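Local coordinates for uncharacterized protein (Bacillus thuringiensis serovar kurstaki, PDB 4XE7) that is a ParM, a bacterial actin-like cytoskeletal protein that probably binds nucleotide and forms filaments to segregate plasmid DNA, at residues T114-S119 against Y159-E164. Numbering follows the deposited sequence.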
ATOM      1  N   THR A 114      14.458 -14.344   0.077  1.00 78.08           N
ATOM      2  CA  THR A 114      14.419 -13.241  -0.894  1.00 71.74           C
ATOM      3  C   THR A 114      15.774 -12.702  -1.371  1.00 64.75           C
ATOM      4  O   THR A 114      16.767 -12.748  -0.646  1.00 65.17           O
ATOM      5  CB  THR A 114      13.619 -12.059  -0.317  1.00 70.93           C
ATOM      6  OG1 THR A 114      14.138 -11.729   0.977  1.00 73.46           O
ATOM      7  CG2 THR A 114      12.144 -12.421  -0.187  1.00 65.01           C
ATOM      8  N   GLU A 115      15.793 -12.173  -2.592  1.00 57.62           N
ATOM      9  CA  GLU A 115      17.033 -11.719  -3.221  1.00 59.84           C
ATOM     10  C   GLU A 115      17.368 -10.266  -2.906  1.00 59.94           C
ATOM     11  O   GLU A 115      16.586  -9.554  -2.279  1.00 58.80           O
ATOM     12  CB  GLU A 115      16.960 -11.891  -4.742  1.00 59.55           C
ATOM     13  CG  GLU A 115      17.146 -13.315  -5.235  1.00 59.60           C
ATOM     14  CD  GLU A 115      17.214 -13.393  -6.748  1.00 64.96           C
ATOM     15  OE1 GLU A 115      17.538 -14.473  -7.286  1.00 67.25           O
ATOM     16  OE2 GLU A 115      16.934 -12.367  -7.401  1.00 65.62           O
ATOM     17  N   ASP A 116      18.542  -9.843  -3.367  1.00 56.85           N
ATOM     18  CA  ASP A 116      19.015  -8.473  -3.215  1.00 49.48           C
ATOM     19  C   ASP A 116      18.393  -7.561  -4.273  1.00 43.63           C
ATOM     20  O   ASP A 116      18.615  -7.760  -5.462  1.00 44.16           O
ATOM     21  CB  ASP A 116      20.540  -8.437  -3.319  1.00 50.15           C
ATOM     22  CG  ASP A 116      21.119  -7.089  -2.955  1.00 55.08           C
ATOM     23  OD1 ASP A 116      20.470  -6.359  -2.177  1.00 57.20           O
ATOM     24  OD2 ASP A 116      22.221  -6.762  -3.444  1.00 54.08           O
ATOM     25  N   LYS A 117      17.624  -6.566  -3.841  1.00 44.53           N
ATOM     26  CA  LYS A 117      16.869  -5.710  -4.767  1.00 38.19           C
ATOM     27  C   LYS A 117      17.752  -4.965  -5.763  1.00 32.44           C
ATOM     28  O   LYS A 117      17.406  -4.830  -6.936  1.00 31.77           O
ATOM     29  CB  LYS A 117      16.041  -4.686  -3.996  1.00 28.23           C
ATOM     30  CG  LYS A 117      14.747  -5.219  -3.444  1.00 30.61           C
ATOM     31  CD  LYS A 117      13.981  -4.112  -2.757  1.00 37.42           C
ATOM     32  CE  LYS A 117      12.613  -4.591  -2.321  1.00 46.46           C
ATOM     33  NZ  LYS A 117      12.711  -5.790  -1.458  1.00 55.08           N
ATOM     34  N   PHE A 118      18.898  -4.479  -5.307  1.00 32.38           N
ATOM     35  CA  PHE A 118      19.654  -3.558  -6.146  1.00 39.40           C
ATOM     36  C   PHE A 118      21.011  -4.094  -6.625  1.00 42.33           C
ATOM     37  O   PHE A 118      21.915  -3.319  -6.958  1.00 36.21           O
ATOM     38  CB  PHE A 118      19.806  -2.232  -5.405  1.00 38.17           C
ATOM     39  CG  PHE A 118      18.490  -1.540  -5.160  1.00 41.70           C
ATOM     40  CD1 PHE A 118      17.965  -1.439  -3.880  1.00 42.67           C
ATOM     41  CD2 PHE A 118      17.760  -1.029  -6.221  1.00 42.50           C
ATOM     42  CE1 PHE A 118      16.749  -0.815  -3.663  1.00 48.57           C
ATOM     43  CE2 PHE A 118      16.541  -0.406  -6.011  1.00 47.08           C
ATOM     44  CZ  PHE A 118      16.032  -0.301  -4.733  1.00 48.14           C
ATOM     45  N   SER A 119      21.122  -5.419  -6.705  1.00 42.81           N
ATOM     46  CA  SER A 119      22.244  -6.061  -7.393  1.00 47.68           C
ATOM     47  C   SER A 119      22.175  -5.721  -8.875  1.00 51.60           C
ATOM     48  O   SER A 119      21.144  -5.244  -9.350  1.00 51.21           O
ATOM     49  CB  SER A 119      22.214  -7.576  -7.198  1.00 48.05           C
ATOM     50  OG  SER A 119      21.130  -8.150  -7.909  1.00 44.93           O
ATOM     51  N   TYR A 159      21.927  -3.873   5.324  1.00 68.67           N
ATOM     52  CA  TYR A 159      22.980  -3.087   5.951  1.00 69.35           C
ATOM     53  C   TYR A 159      24.270  -3.892   6.083  1.00 74.91           C
ATOM     54  O   TYR A 159      25.349  -3.332   6.297  1.00 73.81           O
ATOM     55  CB  TYR A 159      22.512  -2.581   7.311  1.00 66.78           C
ATOM     56  CG  TYR A 159      21.531  -1.446   7.188  1.00 67.08           C
ATOM     57  CD1 TYR A 159      21.958  -0.130   7.296  1.00 67.62           C
ATOM     58  CD2 TYR A 159      20.184  -1.685   6.937  1.00 63.48           C
ATOM     59  CE1 TYR A 159      21.070   0.919   7.171  1.00 67.53           C
ATOM     60  CE2 TYR A 159      19.286  -0.639   6.811  1.00 57.97           C
ATOM     61  CZ  TYR A 159      19.738   0.661   6.929  1.00 61.84           C
ATOM     62  OH  TYR A 159      18.863   1.713   6.805  1.00 64.20           O
ATOM     63  N   LYS A 160      24.149  -5.208   5.951  1.00 85.30           N
ATOM     64  CA  LYS A 160      25.312  -6.084   5.922  1.00 93.08           C
ATOM     65  C   LYS A 160      25.882  -6.131   4.506  1.00 90.31           C
ATOM     66  O   LYS A 160      26.981  -6.642   4.277  1.00 90.99           O
ATOM     67  CB  LYS A 160      24.944  -7.492   6.408  1.00 95.62           C
ATOM     68  CG  LYS A 160      25.870  -8.037   7.492  1.00 94.40           C
ATOM     69  CD  LYS A 160      25.165  -9.034   8.402  1.00 90.30           C
ATOM     70  CE  LYS A 160      26.166  -9.779   9.277  1.00 91.05           C
ATOM     71  NZ  LYS A 160      27.249  -8.888   9.785  1.00 92.29           N
ATOM     72  N   LEU A 161      25.124  -5.583   3.562  1.00 84.30           N
ATOM     73  CA  LEU A 161      25.477  -5.653   2.148  1.00 80.26           C
ATOM     74  C   LEU A 161      25.845  -4.293   1.560  1.00 83.16           C
ATOM     75  O   LEU A 161      26.793  -4.178   0.784  1.00 77.78           O
ATOM     76  CB  LEU A 161      24.319  -6.253   1.332  1.00 70.60           C
ATOM     77  CG  LEU A 161      24.018  -7.761   1.273  1.00 65.81           C
ATOM     78  CD1 LEU A 161      24.702  -8.572   2.378  1.00 66.91           C
ATOM     79  CD2 LEU A 161      22.510  -8.002   1.268  1.00 59.55           C
ATOM     80  N   ARG A 162      25.096  -3.265   1.934  1.00 87.47           N
ATOM     81  CA  ARG A 162      25.129  -2.014   1.189  1.00 87.24           C
ATOM     82  C   ARG A 162      25.702  -0.825   1.954  1.00 82.93           C
ATOM     83  O   ARG A 162      26.887  -0.513   1.844  1.00 80.30           O
ATOM     84  CB  ARG A 162      23.715  -1.664   0.717  1.00 86.37           C
ATOM     85  CG  ARG A 162      23.666  -0.653  -0.412  1.00 84.50           C
ATOM     86  CD  ARG A 162      23.901  -1.337  -1.737  1.00 83.09           C
ATOM     87  NE  ARG A 162      22.882  -2.351  -1.981  1.00 86.89           N
ATOM     88  CZ  ARG A 162      22.854  -3.147  -3.045  1.00 94.54           C
ATOM     89  NH1 ARG A 162      23.796  -3.053  -3.976  1.00 93.84           N
ATOM     90  NH2 ARG A 162      21.883  -4.038  -3.176  1.00101.06           N
ATOM     91  N   GLY A 163      24.840  -0.163   2.719  1.00 75.94           N
ATOM     92  CA  GLY A 163      25.131   1.156   3.253  1.00 69.11           C
ATOM     93  C   GLY A 163      24.135   2.146   2.671  1.00 59.59           C
ATOM     94  O   GLY A 163      23.840   2.104   1.478  1.00 59.68           O
ATOM     95  N   GLU A 164      23.608   3.030   3.511  1.00 56.65           N
ATOM     96  CA  GLU A 164      22.587   3.981   3.079  1.00 54.04           C
ATOM     97  C   GLU A 164      23.096   4.880   1.958  1.00 51.58           C
ATOM     98  O   GLU A 164      22.358   5.216   1.033  1.00 56.13           O
ATOM     99  CB  GLU A 164      22.116   4.837   4.262  1.00 53.87           C
ATOM    100  CG  GLU A 164      21.416   4.037   5.366  1.00 59.89           C
ATOM    101  CD  GLU A 164      20.893   4.906   6.504  1.00 57.14           C
ATOM    102  OE1 GLU A 164      20.317   4.345   7.468  1.00 50.73           O
ATOM    103  OE2 GLU A 164      21.052   6.142   6.434  1.00 57.57           O
TER
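Asp-116 meets Arg-162 in the one salt bridge between the loops 114-119 and 159-164, which share no hydrogen bond, and its OD2 lies 2.8 Å from Arg-162 NH2. The aspartate's OD1 is almost as near, 2.9 Å from the same NH2, so both carboxylate oxygens converge on a single terminal nitrogen instead of each taking one N-H-bearing nitrogen of the guanidinium. The carboxylate and guanidinium planes are 23° apart, and OD2 approaches the guanidinium obliquely. With CG anti to the backbone N (chi1 -171°), beside the carbonyl carbon, the carboxylate of Asp-116 is carried out toward Arg-162. Leu-161 CD2 comes within 4.3 Å of Asp-116 OD1, a loose contact of a methyl with a carboxylate oxygen.

Asp-116 also begins a type I beta turn that ends at Ser-119, and this turn brings Phe-118 to the same arginine. Phe-118 CB lies over one face of the guanidinium, 3.5 Å from Arg-162 NH2, while the phenyl ring leads away from the loop 159-164. Phe-118 O is 3.5 Å from Arg-162 NH1, a polar approach that does not amount to a hydrogen bond. At the turn's end, Ser-119 N sits at the guanidinium edge, near its plane, 3.9 Å from Arg-162 NH2. The Arg-162 chain is bent at chi2 and chi3.

The total buried area, 171 Å², marks a small surface contact, here joining the loop before helix 123-140 to the loop between strand 145-154 and helix 164-171. Asn-122 ND2 hydrogen-bonds Asp-116 O, and Asn-122 N pairs with Ser-119 OG. Phe-118 packs against Leu-127 of helix 123-140 and Met-170 of helix 164-171, and Ile-167 of the latter helix touches both Phe-118 and Arg-162.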